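Local coordinates for protein acetyl-xylan esterase (Streptomyces lividans, PDB 2CC0) that probably removes acetyl groups from xylan in plant cell walls, as a zinc-binding family 4 carbohydrate esterase with a polysaccharide deacetylase fold, at residues A25-L31 / I165-A169; D125-Q129 / A142-L146. All coordinates share one frame; numbering follows the deposited sequence.

Interaction 1 (A25-L31 / I165-A169); sequences ALRQNGL and IPRIA
I165 pushes its CG2 methyl into the last turn of helix 19-28, where it sits 3.6 Å from A25 O and 4.0 Å from A25 CB. Its chi1 of -59° places CG1 beside the backbone N and CG2 anti to it; CG1 carries CD1 to within 3.9 Å of L26 CD2. N29, just past the helix end, carries its amide obliquely across I165 CG2 and P166, with ND2 toward that methyl and OD1 3.5 Å from P166 CA. What fixes the turn of that amide is a bond inside its own segment, from N29 ND2 to A25 O at 2.9 Å, nearly straight at 165° and close to the amide plane. Without the amide, as with an alanine here, A25 O would probably lose its side-chain donor and P166 the group packed against it. One turn on from I165, A169 CB lies 3.9 Å from N29 CB and 3.7 Å from N29 O, and L31 CD1 reaches between I165 CG2 and the methyls of I168 and A169. L31 gets there because a Schellman motif, with G30 at positive phi, ends the helix and turns the chain back; L31 also touches L9 of strand 5-12. No hydrogen bond passes between the two segments, so helices 19-28 and 159-174 meet here through van der Waals packing of methyls and of the N29 amide, whose N-H is used within its own segment.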
# COMPACT_ATOMS: atom_id res chain seq x y z
N ALA A 25 8.23 -23.98 12.44
CA ALA A 25 7.55 -24.36 11.20
C ALA A 25 7.96 -23.48 10.02
O ALA A 25 8.27 -23.98 8.94
CB ALA A 25 6.05 -24.38 11.37
N LEU A 26 7.95 -22.16 10.23
CA LEU A 26 8.37 -21.25 9.16
C LEU A 26 9.79 -21.55 8.69
O LEU A 26 10.01 -21.74 7.50
CB LEU A 26 8.24 -19.78 9.60
CG LEU A 26 6.79 -19.28 9.82
CD1 LEU A 26 6.84 -18.03 10.70
CD2 LEU A 26 6.09 -19.00 8.45
N ARG A 27 10.75 -21.59 9.62
CA ARG A 27 12.15 -21.84 9.22
C ARG A 27 12.31 -23.21 8.54
O ARG A 27 13.02 -23.33 7.55
CB ARG A 27 13.12 -21.70 10.39
CG ARG A 27 14.59 -21.82 9.90
CD ARG A 27 15.56 -21.05 10.74
NE ARG A 27 16.78 -20.69 9.98
CZ ARG A 27 17.59 -19.71 10.34
NH1 ARG A 27 17.33 -19.01 11.43
NH2 ARG A 27 18.69 -19.43 9.63
N GLN A 28 11.64 -24.23 9.06
CA GLN A 28 11.77 -25.58 8.48
C GLN A 28 11.23 -25.63 7.05
O GLN A 28 11.67 -26.45 6.23
CB GLN A 28 11.09 -26.63 9.35
CG GLN A 28 11.80 -26.84 10.67
CD GLN A 28 10.90 -27.51 11.69
OE1 GLN A 28 9.87 -28.09 11.34
NE2 GLN A 28 11.27 -27.41 12.97
N ASN A 29 10.30 -24.71 6.75
CA ASN A 29 9.70 -24.63 5.43
C ASN A 29 10.26 -23.50 4.57
O ASN A 29 9.74 -23.21 3.49
CB ASN A 29 8.19 -24.56 5.55
CG ASN A 29 7.60 -25.90 5.96
OD1 ASN A 29 7.41 -26.78 5.12
ND2 ASN A 29 7.33 -26.09 7.25
N GLY A 30 11.34 -22.89 5.05
CA GLY A 30 12.12 -21.92 4.29
C GLY A 30 11.40 -20.60 4.11
O GLY A 30 11.59 -19.92 3.09
N LEU A 31 10.55 -20.26 5.07
CA LEU A 31 9.73 -19.03 4.95
C LEU A 31 10.19 -17.97 5.95
O LEU A 31 10.58 -18.28 7.08
CB LEU A 31 8.25 -19.35 5.22
CG LEU A 31 7.52 -20.32 4.29
CD1 LEU A 31 6.15 -20.59 4.91
CD2 LEU A 31 7.43 -19.70 2.89
N ILE A 165 1.36 -24.11 7.56
CA ILE A 165 2.67 -23.63 7.10
C ILE A 165 3.29 -24.45 5.93
O ILE A 165 3.68 -23.87 4.93
CB ILE A 165 3.67 -23.41 8.26
CG1 ILE A 165 3.12 -22.40 9.28
CG2 ILE A 165 5.05 -23.03 7.74
CD1 ILE A 165 2.71 -21.02 8.69
N PRO A 166 3.38 -25.80 6.06
CA PRO A 166 3.94 -26.52 4.90
C PRO A 166 3.19 -26.29 3.58
O PRO A 166 3.83 -26.05 2.55
CB PRO A 166 3.91 -28.00 5.32
CG PRO A 166 3.79 -27.97 6.81
CD PRO A 166 3.00 -26.71 7.15
N ARG A 167 1.86 -26.33 3.60
CA ARG A 167 1.07 -26.06 2.39
C ARG A 167 1.17 -24.62 1.90
O ARG A 167 1.05 -24.37 0.69
CB ARG A 167 -0.38 -26.46 2.60
CG ARG A 167 -0.57 -27.98 2.53
CD ARG A 167 -1.95 -28.36 3.02
NE ARG A 167 -3.02 -27.90 2.13
CZ ARG A 167 -4.30 -27.77 2.49
NH1 ARG A 167 -4.68 -28.07 3.74
NH2 ARG A 167 -5.20 -27.34 1.62
N ILE A 168 1.39 -23.69 2.80
CA ILE A 168 1.70 -22.30 2.37
C ILE A 168 3.00 -22.26 1.56
O ILE A 168 3.07 -21.68 0.46
CB ILE A 168 1.73 -21.36 3.58
CG1 ILE A 168 0.29 -21.16 4.11
CG2 ILE A 168 2.41 -20.03 3.21
CD1 ILE A 168 0.17 -20.38 5.43
N ALA A 169 4.05 -22.90 2.08
CA ALA A 169 5.34 -22.96 1.39
C ALA A 169 5.14 -23.62 0.02
O ALA A 169 5.66 -23.14 -0.99
CB ALA A 169 6.35 -23.73 2.22

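Interaction 2 (D125-Q129 / A142-L146); sequences DVDSQ and AVSRL
V126 packs against A142 and L146, and its two methyls divide the work. CG1 points at A142, 3.8 Å from A142 CB and 3.6 Å from A142 O, while CG2 meets L146 CD2 at 3.7 Å. The torsion behind this (chi1 172°) puts CG1 anti to the backbone N and CG2 anti to the carbonyl carbon, which splits the pair between A142 and L146. A142 CB also rests against the backbone of S128, 3.8 Å from S128 CA. On the outer side R145, its chain bent at chi3, folds its guanidinium back so that A142 CA lies against one face, offset toward the rim, and NH2 comes up to V126 CG1. A water in the guanidinium plane accepts from R145 NH2 at 3.0 Å and donates to D127 O at 2.7 Å, a water-mediated polar link; no direct hydrogen bond joins the segments.

Behind this shell, D127 turns away from the helix and takes Q129 N on OD1 at 2.8 Å, an Asx turn, while Q129 NE2 bonds D127 OD2; both donors approach from above the carboxylate plane. W131 also donates to D127 OD1, so the carboxylate takes three hydrogen bonds that hold the turn after the strand. S128 OG is bonded to L153 O. The backbone of 125-129 pairs with strand 151-155, which puts strand 126-127 next to it in the parallel sheet, with helix 136-144 as the crossover of this beta-alpha-beta unit; V143 and L146 both pack on I152 of the next strand, 151-155.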
# COMPACT_ATOMS: atom_id res chain seq x y z
N ASP A 125 -3.60 -6.97 1.92
CA ASP A 125 -4.33 -7.21 0.67
C ASP A 125 -5.35 -8.35 0.86
O ASP A 125 -6.44 -8.34 0.26
CB ASP A 125 -3.34 -7.56 -0.45
CG ASP A 125 -2.44 -6.39 -0.77
OD1 ASP A 125 -2.95 -5.46 -1.46
OD2 ASP A 125 -1.26 -6.33 -0.32
N VAL A 126 -4.96 -9.36 1.64
CA VAL A 126 -5.82 -10.52 1.87
C VAL A 126 -5.87 -10.79 3.36
O VAL A 126 -4.83 -10.75 4.03
CB VAL A 126 -5.21 -11.74 1.15
CG1 VAL A 126 -5.94 -13.06 1.52
CG2 VAL A 126 -5.17 -11.53 -0.37
N ASP A 127 -7.07 -11.05 3.87
CA ASP A 127 -7.26 -11.43 5.27
C ASP A 127 -7.48 -12.94 5.26
O ASP A 127 -8.45 -13.43 4.67
CB ASP A 127 -8.46 -10.68 5.87
CG ASP A 127 -8.81 -11.13 7.29
OD1 ASP A 127 -8.10 -11.96 7.88
OD2 ASP A 127 -9.84 -10.63 7.83
N SER A 128 -6.56 -13.69 5.88
CA SER A 128 -6.65 -15.15 5.91
C SER A 128 -7.86 -15.62 6.71
O SER A 128 -8.26 -16.79 6.60
CB SER A 128 -5.37 -15.72 6.55
OG SER A 128 -5.39 -15.53 7.97
N GLN A 129 -8.43 -14.72 7.53
CA GLN A 129 -9.53 -15.05 8.45
C GLN A 129 -9.16 -16.11 9.50
O GLN A 129 -10.05 -16.72 10.11
CB GLN A 129 -10.79 -15.50 7.68
CG GLN A 129 -11.40 -14.33 6.89
CD GLN A 129 -12.48 -13.66 7.68
OE1 GLN A 129 -13.52 -14.27 7.96
NE2 GLN A 129 -12.29 -12.39 8.01
N ALA A 142 -6.42 -18.62 0.89
CA ALA A 142 -6.18 -17.16 0.98
C ALA A 142 -4.76 -16.84 0.49
O ALA A 142 -4.56 -15.90 -0.27
CB ALA A 142 -6.38 -16.68 2.42
N VAL A 143 -3.76 -17.61 0.91
CA VAL A 143 -2.39 -17.44 0.43
C VAL A 143 -2.30 -17.58 -1.09
O VAL A 143 -1.57 -16.83 -1.74
CB VAL A 143 -1.40 -18.40 1.17
CG1 VAL A 143 -0.06 -18.44 0.45
CG2 VAL A 143 -1.22 -17.98 2.61
N SER A 144 -3.08 -18.52 -1.65
CA SER A 144 -3.10 -18.75 -3.10
C SER A 144 -3.58 -17.54 -3.93
O SER A 144 -3.34 -17.46 -5.13
CB SER A 144 -3.90 -20.01 -3.46
OG SER A 144 -5.29 -19.75 -3.60
N ARG A 145 -4.24 -16.59 -3.28
CA ARG A 145 -4.73 -15.39 -3.96
C ARG A 145 -3.69 -14.30 -4.11
O ARG A 145 -3.90 -13.32 -4.84
CB ARG A 145 -5.95 -14.85 -3.23
CG ARG A 145 -7.08 -15.84 -3.22
CD ARG A 145 -8.36 -15.12 -3.12
NE ARG A 145 -8.57 -14.57 -1.79
CZ ARG A 145 -9.02 -15.27 -0.74
NH1 ARG A 145 -9.29 -16.57 -0.85
NH2 ARG A 145 -9.19 -14.66 0.43
N LEU A 146 -2.57 -14.44 -3.39
CA LEU A 146 -1.57 -13.39 -3.37
C LEU A 146 -0.76 -13.36 -4.65
O LEU A 146 -0.30 -14.40 -5.12
CB LEU A 146 -0.59 -13.60 -2.22
CG LEU A 146 -1.14 -13.53 -0.79
CD1 LEU A 146 -0.11 -14.13 0.18
CD2 LEU A 146 -1.47 -12.08 -0.45
O HOH W 1 -10.07 -15.05 3.24

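The centres of interactions 1 and 2 are 16 Å apart. Along the chain, 25-31 comes first, then both segments of interaction 2, and 165-169 last, so the short-range contact falls within the span bridged by the long-range one. Interaction 1 brings helix 19-28 against the late helix 159-174; interaction 2 seats helix 136-144 on strand 126-127. They meet directly where I168 CG1 packs on V143 CG2, 3.8 Å apart, and helix 159-174 thus touches both other helices. The parallel sheet links them too, since strands 5-12 and 126-127 both pair with strand 151-155. Together they join early and late parts of the chain around one sheet.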